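Local coordinates for uncharacterized protein (Staphylococcus aureus subsp. aureus Mu50, PDB 4QPV) that is of unknown function but belongs to the DUF1672 family and adopts a unique fold built on a kinked-helix-beta-beta-beta repeat, at residues P34-A40 and V73-V79; E80-H84 and M163-N167; R54-F59 and F92-F98; Y27-Q33 and I269-P274; M118-G123 and A179-L184. All coordinates share one frame. Residues are numbered along the deposited sequence.

Contact 1 of 5, residues P34-A40 and V73-V79; sequences PPAEKDA and VGSGDGV
Ala40, in the first turn of the helix that begins at Lys38, lays its methyl over the mouth of a tight hairpin turn: CB lies 3.3 Å from Gly78 O and 3.6 Å from Gly76 O. The turn is type II' from Ser75 to Gly78, with Gly76 at phi/psi 65/-126, and is closed by Ser75 N to Gly78 O and Gly78 N to Ser75 O, both 2.9 Å. Residues 34-37 run extended beside it and form a single bridge of parallel pattern, Ala36 facing Gly76 (CA-CA 4.1 Å). Gly76 N donates to Pro35 O (2.8 Å), and Glu37 N, at the N-cap position, donates to Gly76 O (3.0 Å). Gly74 sits 4.7 Å from Ala40 between CA atoms; a CB there would clash with Ala40 C. Pro34 CD rests on Val73 CG2 at 3.8 Å (Val73 chi1 m). One water joins Pro35 O to Ser75 OG, a hydroxyl also bonded to Glu80; another joins Asp77 O to Asp39 OD2, itself in a salt bridge with Lys100. The contact ties the start of helix 38-46 to a two-residue beta hairpin linking strands 67-75 and 78-87.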
# COMPACT_ATOMS: atom_id res chain seq x y z
N PRO A 34 1.91 15.47 -5.41
CA PRO A 34 3.06 15.58 -4.50
C PRO A 34 3.80 16.92 -4.68
O PRO A 34 3.68 17.55 -5.75
CB PRO A 34 3.95 14.38 -4.91
CG PRO A 34 2.99 13.40 -5.55
CD PRO A 34 2.09 14.32 -6.33
N PRO A 35 4.55 17.41 -3.66
CA PRO A 35 5.30 18.68 -3.85
C PRO A 35 6.12 18.62 -5.15
O PRO A 35 6.84 17.65 -5.37
CB PRO A 35 6.19 18.74 -2.60
CG PRO A 35 5.46 17.95 -1.57
CD PRO A 35 4.82 16.82 -2.33
N ALA A 36 5.92 19.62 -6.06
CA ALA A 36 6.57 19.63 -7.38
C ALA A 36 6.56 20.99 -8.09
O ALA A 36 5.70 21.83 -7.81
CB ALA A 36 5.87 18.62 -8.29
N GLU A 37 7.51 21.17 -9.05
CA GLU A 37 7.60 22.38 -9.87
C GLU A 37 6.58 22.32 -10.98
O GLU A 37 6.25 21.23 -11.43
CB GLU A 37 9.02 22.52 -10.46
CG GLU A 37 10.00 23.16 -9.50
CD GLU A 37 9.61 24.54 -9.02
OE1 GLU A 37 9.99 25.53 -9.69
OE2 GLU A 37 8.92 24.63 -7.98
N LYS A 38 6.10 23.50 -11.44
CA LYS A 38 5.11 23.57 -12.53
C LYS A 38 5.67 22.89 -13.78
O LYS A 38 4.94 22.17 -14.46
CB LYS A 38 4.73 25.03 -12.83
CG LYS A 38 3.88 25.70 -11.76
CD LYS A 38 3.68 27.18 -12.08
CE LYS A 38 2.92 27.90 -11.00
NZ LYS A 38 2.73 29.34 -11.35
N ASP A 39 6.98 23.10 -14.07
CA ASP A 39 7.74 22.55 -15.18
C ASP A 39 7.78 21.01 -15.11
O ASP A 39 7.64 20.35 -16.13
CB ASP A 39 9.17 23.13 -15.15
CG ASP A 39 10.16 22.46 -16.08
OD1 ASP A 39 10.11 22.74 -17.31
OD2 ASP A 39 10.99 21.66 -15.59
N ALA A 40 7.98 20.46 -13.89
CA ALA A 40 8.01 19.01 -13.63
C ALA A 40 6.63 18.39 -13.88
O ALA A 40 6.54 17.34 -14.53
CB ALA A 40 8.46 18.76 -12.20
N VAL A 73 3.24 11.48 -12.24
CA VAL A 73 3.09 12.85 -11.76
C VAL A 73 4.41 13.59 -11.69
O VAL A 73 5.46 12.96 -11.66
CB VAL A 73 2.41 12.88 -10.35
CG1 VAL A 73 0.98 12.33 -10.39
CG2 VAL A 73 3.25 12.17 -9.27
N GLY A 74 4.33 14.92 -11.60
CA GLY A 74 5.48 15.76 -11.31
C GLY A 74 5.81 15.53 -9.83
O GLY A 74 4.90 15.34 -9.02
N SER A 75 7.10 15.47 -9.47
CA SER A 75 7.54 15.26 -8.08
C SER A 75 8.91 15.91 -7.92
O SER A 75 9.85 15.50 -8.61
CB SER A 75 7.57 13.77 -7.74
OG SER A 75 7.84 13.58 -6.36
N GLY A 76 8.99 16.95 -7.08
CA GLY A 76 10.22 17.73 -6.90
C GLY A 76 10.52 18.42 -8.21
O GLY A 76 9.63 19.05 -8.79
N ASP A 77 11.75 18.24 -8.73
CA ASP A 77 12.08 18.81 -10.04
C ASP A 77 12.04 17.70 -11.11
O ASP A 77 12.42 17.93 -12.27
CB ASP A 77 13.45 19.57 -10.02
CG ASP A 77 14.71 18.74 -9.86
OD1 ASP A 77 14.62 17.59 -9.34
OD2 ASP A 77 15.80 19.26 -10.19
N GLY A 78 11.60 16.51 -10.71
CA GLY A 78 11.47 15.37 -11.60
C GLY A 78 10.05 14.83 -11.67
O GLY A 78 9.07 15.58 -11.63
N VAL A 79 9.94 13.52 -11.80
CA VAL A 79 8.65 12.86 -11.93
C VAL A 79 8.60 11.66 -10.98
O VAL A 79 9.61 11.29 -10.37
CB VAL A 79 8.36 12.43 -13.40
CG1 VAL A 79 8.31 13.64 -14.33
CG2 VAL A 79 9.38 11.39 -13.90
O HOH W 1 7.80 15.39 -4.06
O HOH W 2 11.38 20.31 -13.34

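Contact 2 of 5, residues E80-H84 and M163-N167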
# COMPACT_ATOMS: atom_id res chain seq x y z
N GLU A 80 7.42 11.08 -10.87
CA GLU A 80 7.18 9.91 -10.02
C GLU A 80 6.13 9.03 -10.67
O GLU A 80 5.12 9.54 -11.17
CB GLU A 80 6.75 10.34 -8.62
CG GLU A 80 6.61 9.20 -7.63
CD GLU A 80 6.41 9.70 -6.21
OE1 GLU A 80 6.38 10.93 -6.01
OE2 GLU A 80 6.31 8.85 -5.30
N VAL A 81 6.37 7.71 -10.68
CA VAL A 81 5.47 6.71 -11.28
C VAL A 81 4.91 5.83 -10.18
O VAL A 81 5.68 5.19 -9.47
CB VAL A 81 6.15 5.82 -12.36
CG1 VAL A 81 5.11 5.00 -13.13
CG2 VAL A 81 7.02 6.62 -13.29
N PHE A 82 3.58 5.76 -10.09
CA PHE A 82 2.87 4.89 -9.16
C PHE A 82 2.58 3.64 -9.96
O PHE A 82 2.24 3.76 -11.15
CB PHE A 82 1.59 5.57 -8.67
CG PHE A 82 1.84 6.66 -7.66
CD1 PHE A 82 2.40 7.88 -8.04
CD2 PHE A 82 1.54 6.46 -6.31
CE1 PHE A 82 2.66 8.88 -7.10
CE2 PHE A 82 1.80 7.46 -5.37
CZ PHE A 82 2.35 8.66 -5.77
N VAL A 83 2.78 2.46 -9.37
CA VAL A 83 2.58 1.19 -10.05
C VAL A 83 1.72 0.25 -9.20
O VAL A 83 1.70 0.35 -7.98
CB VAL A 83 3.92 0.49 -10.45
CG1 VAL A 83 4.79 1.37 -11.37
CG2 VAL A 83 4.72 0.03 -9.21
N HIS A 84 1.02 -0.67 -9.87
CA HIS A 84 0.28 -1.74 -9.22
C HIS A 84 0.85 -3.05 -9.72
O HIS A 84 1.10 -3.22 -10.92
CB HIS A 84 -1.25 -1.66 -9.47
CG HIS A 84 -2.01 -2.77 -8.80
ND1 HIS A 84 -2.18 -2.81 -7.42
CD2 HIS A 84 -2.62 -3.86 -9.34
CE1 HIS A 84 -2.90 -3.89 -7.17
NE2 HIS A 84 -3.20 -4.55 -8.28
N MSE A 163 -5.46 3.28 -6.12
CA MSE A 163 -4.65 2.95 -7.30
C MSE A 163 -3.81 4.15 -7.75
O MSE A 163 -2.62 3.97 -8.06
CB MSE A 163 -5.54 2.46 -8.46
CG MSE A 163 -6.07 1.05 -8.24
SE MSE A 163 -4.67 -0.32 -7.98
CE MSE A 163 -5.39 -1.05 -6.41
N LYS A 164 -4.36 5.35 -7.72
CA LYS A 164 -3.64 6.53 -8.18
C LYS A 164 -2.83 7.30 -7.15
O LYS A 164 -1.98 8.11 -7.56
CB LYS A 164 -4.66 7.48 -8.81
CG LYS A 164 -5.27 6.89 -10.08
CD LYS A 164 -6.26 7.78 -10.75
CE LYS A 164 -6.88 7.04 -11.92
NZ LYS A 164 -7.29 7.96 -13.02
N THR A 165 -3.13 7.15 -5.83
CA THR A 165 -2.48 8.05 -4.86
C THR A 165 -1.70 7.37 -3.75
O THR A 165 -1.08 8.08 -2.95
CB THR A 165 -3.54 8.99 -4.24
OG1 THR A 165 -4.35 8.30 -3.26
CG2 THR A 165 -4.44 9.67 -5.27
N GLN A 166 -1.75 6.04 -3.64
CA GLN A 166 -1.10 5.34 -2.52
C GLN A 166 0.03 4.46 -3.03
O GLN A 166 -0.02 3.99 -4.18
CB GLN A 166 -2.15 4.52 -1.73
CG GLN A 166 -3.36 5.38 -1.24
CD GLN A 166 -2.98 6.43 -0.22
OE1 GLN A 166 -2.34 6.16 0.80
NE2 GLN A 166 -3.38 7.67 -0.46
N ASN A 167 1.05 4.25 -2.18
CA ASN A 167 2.29 3.58 -2.59
C ASN A 167 3.00 2.89 -1.42
O ASN A 167 4.24 2.84 -1.41
CB ASN A 167 3.23 4.68 -3.20
CG ASN A 167 3.61 5.79 -2.22
OD1 ASN A 167 3.21 5.81 -1.05
ND2 ASN A 167 4.40 6.74 -2.68
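Residues 80-84 run as a regular beta strand past the end of a helix: 163-165 are its last turn, and at Gln166 (phi/psi -115/151) the backbone leaves helical geometry. The closest CA pairs are Phe82-Asn167 at 6.7 Å and His84-Met163 at 7.1 Å, and no hydrogen bond joins the segments; strand side chains meet the carbonyls and side chains of the helix end. Glu80, Phe82 and His84 point their CB atoms toward the helix end. Phe82 (chi1 m) packs against the unwinding turn. Its ring has Lys164 O over one face, 4.1 Å from CD2, and Gln166 O at its edge, 3.6 Å from CD2, while CE2 lies 3.8 Å from both Thr165 O and Asn167 CB. Strand 78-87 is the middle of the antiparallel sheet 67-75, 78-87 and 90-98; Val81 and Val83 face helix 48-63, so this contact belongs to the opposite surface, where Phe32 meets Phe82 with ring planes at about 80°. The selenium of selenomethionine Met163 sits over the face of the His84 imidazole, 3.9 Å from the centroid and 27° off the normal, in a Met-aromatic contact with selenium replacing sulfur. Glu80 OE2 and Asn167 ND2, 3.9 Å apart, are not directly bonded; each bonds to Ser95 OG. Gln166 NE2 folds back to Thr165 OG1 (3.0 Å), a hydroxyl itself bonded to Ala161 O, and also reaches Pro274 O.

Contact 3 of 5, residues R54-F59 and F92-F98; sequences RGEQFF and FNASIPF
This is a helix-on-sheet contact, buried and apolar, in which helix 48-63 packs across strand 90-98, an outer strand of the three-stranded antiparallel sheet; this is consistent with one kinked-helix-beta-beta-beta unit, helices 38-46 and 48-63 being followed by the three strands. The axes of helical residues 54-59 and extended residues 92-98 approach to 9.5 Å, with 112° between their N-to-C directions. The nearest CA atoms are those of Gly55 and Ile96, 7.0 Å apart, at a point on the helix that carries no side chain. From the strand, Phe92, Ala94, Ile96 and Phe98 point toward the helix. Ile96 (chi1 t, chi2 p) stands between two phenylalanines: CD1 makes a CH-pi contact over the face of Phe58 (chi1 t), 3.9 Å from the ring centroid, while CG2 touches the edge of Phe59 (chi1 m), 3.9 Å from CE1. The Phe59 ring also reaches farther back along the strand, with CZ 3.8 Å from Ala94 CB and CE2 4.1 Å from CE1 of Phe92 (chi1 p). At the other end Phe98 (chi1 m) turns its ring edge to the helix, CE2 lying 3.6 Å from Gly55 N and CZ 4.2 Å from Phe58 CB. Beyond the pair, Phe59 also packs on Val83 and Val67 of the two other strands, and helix 116-133 brings Met118 and Leu121 against Phe58 and Thr124 against Ala94.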
# COMPACT_ATOMS: atom_id res chain seq x y z
N ARG A 54 9.35 3.23 -18.43
CA ARG A 54 10.60 3.20 -17.63
C ARG A 54 10.31 2.75 -16.18
O ARG A 54 11.11 2.01 -15.61
CB ARG A 54 11.33 4.55 -17.67
CG ARG A 54 11.87 4.93 -19.07
CD ARG A 54 13.09 4.09 -19.44
NE ARG A 54 14.34 4.74 -19.05
CZ ARG A 54 15.51 4.13 -18.93
NH1 ARG A 54 15.60 2.81 -19.09
NH2 ARG A 54 16.60 4.82 -18.65
N GLY A 55 9.20 3.20 -15.61
CA GLY A 55 8.79 2.78 -14.27
C GLY A 55 8.54 1.29 -14.19
O GLY A 55 9.06 0.60 -13.31
N GLU A 56 7.83 0.75 -15.19
CA GLU A 56 7.58 -0.70 -15.28
C GLU A 56 8.91 -1.45 -15.44
O GLU A 56 9.15 -2.45 -14.74
CB GLU A 56 6.61 -0.99 -16.44
CG GLU A 56 5.20 -0.51 -16.11
CD GLU A 56 4.27 -0.29 -17.29
OE1 GLU A 56 4.67 -0.60 -18.44
OE2 GLU A 56 3.14 0.20 -17.07
N GLN A 57 9.81 -0.92 -16.30
CA GLN A 57 11.13 -1.53 -16.50
C GLN A 57 11.90 -1.59 -15.18
O GLN A 57 12.57 -2.59 -14.93
CB GLN A 57 11.94 -0.74 -17.55
CG GLN A 57 13.33 -1.34 -17.85
CD GLN A 57 14.15 -0.43 -18.73
OE1 GLN A 57 13.75 0.68 -19.08
NE2 GLN A 57 15.32 -0.90 -19.17
N PHE A 58 11.86 -0.50 -14.38
CA PHE A 58 12.57 -0.45 -13.10
C PHE A 58 12.18 -1.64 -12.20
O PHE A 58 13.06 -2.29 -11.62
CB PHE A 58 12.30 0.88 -12.37
CG PHE A 58 13.06 1.03 -11.07
CD1 PHE A 58 12.54 0.53 -9.88
CD2 PHE A 58 14.28 1.70 -11.03
CE1 PHE A 58 13.26 0.66 -8.67
CE2 PHE A 58 14.99 1.83 -9.83
CZ PHE A 58 14.48 1.31 -8.66
N PHE A 59 10.89 -1.90 -12.07
CA PHE A 59 10.40 -2.98 -11.20
C PHE A 59 10.75 -4.34 -11.75
O PHE A 59 11.00 -5.25 -10.95
CB PHE A 59 8.89 -2.84 -10.96
CG PHE A 59 8.59 -1.82 -9.89
CD1 PHE A 59 8.52 -0.47 -10.20
CD2 PHE A 59 8.46 -2.20 -8.55
CE1 PHE A 59 8.30 0.49 -9.20
CE2 PHE A 59 8.27 -1.25 -7.55
CZ PHE A 59 8.19 0.09 -7.88
N PHE A 92 0.73 -5.45 -4.71
CA PHE A 92 1.09 -4.21 -4.00
C PHE A 92 0.99 -3.03 -4.94
O PHE A 92 0.90 -3.19 -6.16
CB PHE A 92 2.54 -4.28 -3.42
CG PHE A 92 3.66 -4.42 -4.44
CD1 PHE A 92 4.16 -3.30 -5.11
CD2 PHE A 92 4.16 -5.67 -4.79
CE1 PHE A 92 5.16 -3.44 -6.09
CE2 PHE A 92 5.19 -5.81 -5.73
CZ PHE A 92 5.69 -4.69 -6.37
N ASN A 93 1.02 -1.85 -4.32
CA ASN A 93 1.14 -0.56 -4.99
C ASN A 93 2.39 0.09 -4.47
O ASN A 93 2.70 -0.03 -3.28
CB ASN A 93 -0.08 0.32 -4.81
CG ASN A 93 -1.20 -0.08 -5.71
OD1 ASN A 93 -1.76 -1.18 -5.59
ND2 ASN A 93 -1.52 0.77 -6.67
N ALA A 94 3.14 0.73 -5.35
CA ALA A 94 4.40 1.37 -4.98
C ALA A 94 4.64 2.53 -5.89
O ALA A 94 3.89 2.72 -6.85
CB ALA A 94 5.54 0.35 -5.11
N SER A 95 5.67 3.33 -5.60
CA SER A 95 6.05 4.43 -6.49
C SER A 95 7.54 4.59 -6.52
O SER A 95 8.25 4.21 -5.56
CB SER A 95 5.36 5.74 -6.11
OG SER A 95 5.98 6.35 -4.99
N ILE A 96 8.04 5.15 -7.63
CA ILE A 96 9.46 5.37 -7.82
C ILE A 96 9.68 6.78 -8.38
O ILE A 96 9.02 7.11 -9.38
CB ILE A 96 10.10 4.27 -8.73
CG1 ILE A 96 11.63 4.45 -8.89
CG2 ILE A 96 9.40 4.10 -10.09
CD1 ILE A 96 12.47 4.12 -7.67
N PRO A 97 10.58 7.60 -7.81
CA PRO A 97 10.84 8.91 -8.42
C PRO A 97 11.88 8.77 -9.53
O PRO A 97 12.74 7.87 -9.48
CB PRO A 97 11.35 9.74 -7.25
CG PRO A 97 12.07 8.75 -6.38
CD PRO A 97 11.44 7.40 -6.61
N PHE A 98 11.85 9.68 -10.51
CA PHE A 98 12.86 9.73 -11.56
C PHE A 98 13.24 11.15 -11.87
O PHE A 98 12.40 12.04 -11.75
CB PHE A 98 12.32 9.12 -12.87
CG PHE A 98 12.09 7.64 -12.94
CD1 PHE A 98 13.12 6.74 -12.66
CD2 PHE A 98 10.90 7.13 -13.46
CE1 PHE A 98 12.93 5.36 -12.80
CE2 PHE A 98 10.74 5.76 -13.66
CZ PHE A 98 11.76 4.89 -13.34

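Contact 4 of 5, residues Y27-Q33 and I269-P274; sequences YVGQGFQ and INTKRP
The loop between strand 21-23 and helix 38-46 lies along the chain leaving strand 268-270, next to the small antiparallel sheet those two strands form. A type II beta turn from Gly29 to Phe32 shapes the first segment, closed by Phe32 N to Gly29 O (3.1 Å), with Gly31 at phi/psi 87/-4. In the second, an Asx motif bends the chain: Asn270 OD1 accepts from Arg273 N at 2.9 Å. Phe32 and Lys272 have the closest CA atoms, 4.2 Å apart. Tyr27 (chi1 t) packs its CB 3.5 Å from Ile269 CG2 and its CE2 3.6 Å from Pro274 CB, and its OH donates to Thr271 O at 2.7 Å. The ring edge of Phe32 (chi1 t) meets the same proline, CD1 to Pro274 CD 3.5 Å. Gln33 N bonds to Lys272 O (3.1 Å), and Lys272 CA approaches Gly31 O at 3.4 Å. Arg273 (chi1 and chi2 m) curls back so that NE and NH2 both donate to Gln33 O, each at 3.0 Å.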
# COMPACT_ATOMS: atom_id res chain seq x y z
N TYR A 27 -13.91 10.72 -3.33
CA TYR A 27 -12.57 11.05 -3.79
C TYR A 27 -11.98 9.91 -4.66
O TYR A 27 -11.88 8.77 -4.21
CB TYR A 27 -11.67 11.34 -2.60
CG TYR A 27 -10.24 11.64 -2.98
CD1 TYR A 27 -9.90 12.83 -3.63
CD2 TYR A 27 -9.21 10.77 -2.63
CE1 TYR A 27 -8.58 13.13 -3.95
CE2 TYR A 27 -7.88 11.07 -2.93
CZ TYR A 27 -7.57 12.26 -3.56
OH TYR A 27 -6.27 12.58 -3.85
N VAL A 28 -11.60 10.24 -5.91
CA VAL A 28 -11.02 9.28 -6.84
C VAL A 28 -9.59 9.73 -7.26
O VAL A 28 -9.05 9.23 -8.25
CB VAL A 28 -11.94 8.99 -8.07
CG1 VAL A 28 -13.24 8.30 -7.63
CG2 VAL A 28 -12.23 10.24 -8.92
N GLY A 29 -8.98 10.64 -6.49
CA GLY A 29 -7.63 11.12 -6.77
C GLY A 29 -7.55 12.45 -7.49
O GLY A 29 -6.46 12.89 -7.86
N GLN A 30 -8.71 13.13 -7.68
CA GLN A 30 -8.70 14.43 -8.38
C GLN A 30 -7.94 15.46 -7.51
O GLN A 30 -8.13 15.50 -6.30
CB GLN A 30 -10.12 14.91 -8.77
CG GLN A 30 -11.09 15.11 -7.60
CD GLN A 30 -11.90 13.86 -7.27
OE1 GLN A 30 -11.38 12.84 -6.83
NE2 GLN A 30 -13.21 13.95 -7.43
N GLY A 31 -7.00 16.16 -8.12
CA GLY A 31 -6.19 17.14 -7.40
C GLY A 31 -4.95 16.57 -6.72
O GLY A 31 -4.17 17.34 -6.18
N PHE A 32 -4.75 15.23 -6.76
CA PHE A 32 -3.56 14.62 -6.14
C PHE A 32 -2.30 15.19 -6.75
O PHE A 32 -2.12 15.17 -7.98
CB PHE A 32 -3.57 13.08 -6.26
CG PHE A 32 -2.29 12.42 -5.78
CD1 PHE A 32 -1.90 12.50 -4.45
CD2 PHE A 32 -1.48 11.71 -6.67
CE1 PHE A 32 -0.73 11.86 -4.00
CE2 PHE A 32 -0.32 11.08 -6.23
CZ PHE A 32 0.06 11.17 -4.90
N GLN A 33 -1.43 15.75 -5.90
CA GLN A 33 -0.19 16.34 -6.39
C GLN A 33 0.90 16.35 -5.33
O GLN A 33 0.88 17.24 -4.47
CB GLN A 33 -0.42 17.79 -6.90
CG GLN A 33 0.81 18.47 -7.55
CD GLN A 33 1.43 17.61 -8.63
OE1 GLN A 33 2.48 16.99 -8.45
NE2 GLN A 33 0.73 17.47 -9.73
N ILE A 269 -11.12 13.65 3.27
CA ILE A 269 -9.78 13.33 2.80
C ILE A 269 -9.20 14.56 2.13
O ILE A 269 -9.89 15.25 1.38
CB ILE A 269 -9.73 12.05 1.90
CG1 ILE A 269 -8.26 11.56 1.63
CG2 ILE A 269 -10.50 12.22 0.59
CD1 ILE A 269 -7.49 10.98 2.88
N ASN A 270 -7.92 14.83 2.40
CA ASN A 270 -7.21 15.95 1.76
C ASN A 270 -6.97 15.56 0.30
O ASN A 270 -6.33 14.54 0.04
CB ASN A 270 -5.90 16.20 2.51
CG ASN A 270 -5.18 17.43 2.05
OD1 ASN A 270 -4.62 17.47 0.96
ND2 ASN A 270 -5.16 18.43 2.88
N THR A 271 -7.47 16.34 -0.66
CA THR A 271 -7.39 15.97 -2.08
C THR A 271 -5.97 16.01 -2.67
O THR A 271 -5.63 15.13 -3.46
CB THR A 271 -8.35 16.81 -2.95
OG1 THR A 271 -8.03 18.19 -2.80
CG2 THR A 271 -9.83 16.57 -2.60
N LYS A 272 -5.18 17.02 -2.30
CA LYS A 272 -3.82 17.18 -2.82
C LYS A 272 -2.87 16.17 -2.17
O LYS A 272 -1.98 15.65 -2.85
CB LYS A 272 -3.33 18.63 -2.56
CG LYS A 272 -2.04 19.00 -3.27
CD LYS A 272 -1.56 20.39 -2.84
CE LYS A 272 -0.46 20.91 -3.75
NZ LYS A 272 0.04 22.24 -3.31
N ARG A 273 -3.06 15.90 -0.88
CA ARG A 273 -2.22 15.01 -0.07
C ARG A 273 -3.10 14.04 0.72
O ARG A 273 -3.28 14.24 1.92
CB ARG A 273 -1.36 15.85 0.90
CG ARG A 273 -0.51 16.93 0.24
CD ARG A 273 0.72 16.33 -0.45
NE ARG A 273 1.13 17.21 -1.53
CZ ARG A 273 1.83 18.33 -1.37
NH1 ARG A 273 2.27 18.67 -0.16
NH2 ARG A 273 2.13 19.08 -2.41
N PRO A 274 -3.63 12.97 0.06
CA PRO A 274 -4.56 12.04 0.74
C PRO A 274 -3.88 11.06 1.68
O PRO A 274 -3.99 9.84 1.51
CB PRO A 274 -5.24 11.33 -0.44
CG PRO A 274 -4.18 11.28 -1.49
CD PRO A 274 -3.47 12.62 -1.37

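Contact 5 of 5, residues M118-G123 and A179-L184; sequences MSTLVG and AIPYTL
Val122 (chi1 t) is wedged against the backbone of a loop: its CB comes within 3.1 Å of Tyr182 O, CG1 is 4.2 Å from Tyr182 CB, and CG2 is 4.2 Å from CD1 of Leu184 (chi1 t, chi2 p). One helical turn earlier Met118, deposited as selenomethionine with chi1 t, chi2 p and chi3 p, sets CG 4.0 Å from Leu184 CB. Ser119 adopts m, placing OG 3.4 Å from Tyr182 O, at best a weak hydrogen bond; its CA makes a CA-H...O contact with that oxygen at 3.2 Å. Residues 118-123 are regular helix, part of 116-133, whereas 179-183 form the extended connection from strand 175-178 to helix 184-190. Thr183 (chi1 p) is the N-cap of that second helix: its side chain caps a backbone N while its own N bonds to Glu186 OE1, a reciprocal pattern resembling a capping box. CA-CA pairs of 4.7 Å (Ser119-Thr183) and 3.7 Å (Gly123-Pro181) set the register. The second brings the two backbones so close that a CB on Gly123 would lie a tight 3.1 Å from Pro181 CA. Pro181 CB also sits 3.2 Å from Ser119 O. Tyr182 (chi1 m) directs its CB away from the helix. At the far end Ala179 CB is 3.6 Å from Gly123 O, and a water accepts from Ala179 N (2.9 Å) while donating weakly to Gly123 O (2.9 Å).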
# COMPACT_ATOMS: atom_id res chain seq x y z
N MSE A 118 15.88 2.66 -0.96
CA MSE A 118 15.87 1.37 -1.65
C MSE A 118 15.37 0.30 -0.67
O MSE A 118 14.52 -0.51 -1.06
CB MSE A 118 17.25 1.00 -2.24
CG MSE A 118 17.28 -0.38 -2.90
SE MSE A 118 15.78 -0.65 -4.15
CE MSE A 118 16.58 0.11 -5.69
N SER A 119 15.87 0.31 0.60
CA SER A 119 15.42 -0.62 1.63
C SER A 119 13.91 -0.47 1.87
O SER A 119 13.20 -1.47 1.98
CB SER A 119 16.19 -0.41 2.93
OG SER A 119 17.40 -1.16 2.95
N THR A 120 13.42 0.79 1.90
CA THR A 120 12.00 1.09 2.11
C THR A 120 11.17 0.52 0.94
O THR A 120 10.15 -0.12 1.17
CB THR A 120 11.77 2.60 2.32
OG1 THR A 120 12.50 3.00 3.49
CG2 THR A 120 10.29 2.97 2.51
N LEU A 121 11.65 0.72 -0.31
CA LEU A 121 10.98 0.19 -1.49
C LEU A 121 10.95 -1.33 -1.44
O LEU A 121 9.92 -1.92 -1.75
CB LEU A 121 11.67 0.69 -2.78
CG LEU A 121 10.96 0.30 -4.07
CD1 LEU A 121 9.53 0.90 -4.13
CD2 LEU A 121 11.79 0.71 -5.25
N VAL A 122 12.07 -1.96 -1.04
CA VAL A 122 12.10 -3.41 -0.87
C VAL A 122 10.96 -3.84 0.11
O VAL A 122 10.22 -4.76 -0.21
CB VAL A 122 13.48 -3.93 -0.41
CG1 VAL A 122 13.41 -5.37 0.08
CG2 VAL A 122 14.50 -3.82 -1.55
N GLY A 123 10.82 -3.14 1.24
CA GLY A 123 9.77 -3.41 2.23
C GLY A 123 8.38 -3.27 1.65
O GLY A 123 7.49 -4.07 1.94
N ALA A 179 5.33 -4.67 5.76
CA ALA A 179 6.37 -5.68 5.89
C ALA A 179 7.68 -5.06 6.35
O ALA A 179 7.85 -3.84 6.29
CB ALA A 179 6.57 -6.37 4.54
N ILE A 180 8.62 -5.91 6.77
CA ILE A 180 9.94 -5.49 7.22
C ILE A 180 10.83 -5.20 5.99
O ILE A 180 10.91 -6.05 5.09
CB ILE A 180 10.54 -6.57 8.16
CG1 ILE A 180 9.75 -6.70 9.50
CG2 ILE A 180 12.07 -6.39 8.40
CD1 ILE A 180 9.59 -5.42 10.37
N PRO A 181 11.52 -4.04 5.97
CA PRO A 181 12.41 -3.74 4.85
C PRO A 181 13.74 -4.51 4.90
O PRO A 181 14.18 -4.93 5.97
CB PRO A 181 12.66 -2.23 5.01
CG PRO A 181 12.55 -1.98 6.47
CD PRO A 181 11.50 -2.93 6.96
N TYR A 182 14.36 -4.69 3.74
CA TYR A 182 15.68 -5.32 3.59
C TYR A 182 16.37 -4.63 2.44
O TYR A 182 15.74 -3.84 1.74
CB TYR A 182 15.59 -6.85 3.36
CG TYR A 182 15.02 -7.62 4.53
CD1 TYR A 182 15.77 -7.84 5.68
CD2 TYR A 182 13.71 -8.09 4.50
CE1 TYR A 182 15.24 -8.52 6.77
CE2 TYR A 182 13.17 -8.78 5.59
CZ TYR A 182 13.94 -9.00 6.72
OH TYR A 182 13.41 -9.68 7.79
N THR A 183 17.64 -4.92 2.23
CA THR A 183 18.34 -4.32 1.09
C THR A 183 17.95 -5.05 -0.20
O THR A 183 17.38 -6.15 -0.16
CB THR A 183 19.86 -4.40 1.33
OG1 THR A 183 20.23 -5.78 1.36
CG2 THR A 183 20.29 -3.69 2.61
N LEU A 184 18.31 -4.48 -1.36
CA LEU A 184 18.04 -5.12 -2.63
C LEU A 184 18.86 -6.43 -2.74
O LEU A 184 18.35 -7.40 -3.29
CB LEU A 184 18.34 -4.16 -3.79
CG LEU A 184 17.87 -4.61 -5.18
CD1 LEU A 184 16.37 -4.84 -5.21
CD2 LEU A 184 18.28 -3.61 -6.24
O HOH W 3 5.69 -2.60 3.74

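Contacts 1, 2 and 3 share the antiparallel sheet of strands 67-75, 78-87 and 90-98. Contacts 2 and 3, with centres about 8 Å apart, lie on its two surfaces and meet through Glu80 OE2 and Ser95 OG at 2.5 Å; contact 1 lies at the hairpin between the first two strands, its centre about 15 Å from that of contact 2. Contact 4, joining segments over 230 residues apart, reaches contact 2 through Phe32 CZ on Phe82 CZ (3.5 Å) and Gln166 NE2 to Pro274 O (3.0 Å). Contact 5 extends the packing beyond contact 3, with Leu121 CD2 3.7 Å from Phe58 CE1, and lies on the opposite side of the chain's centre from contact 4, centres about 26 Å apart.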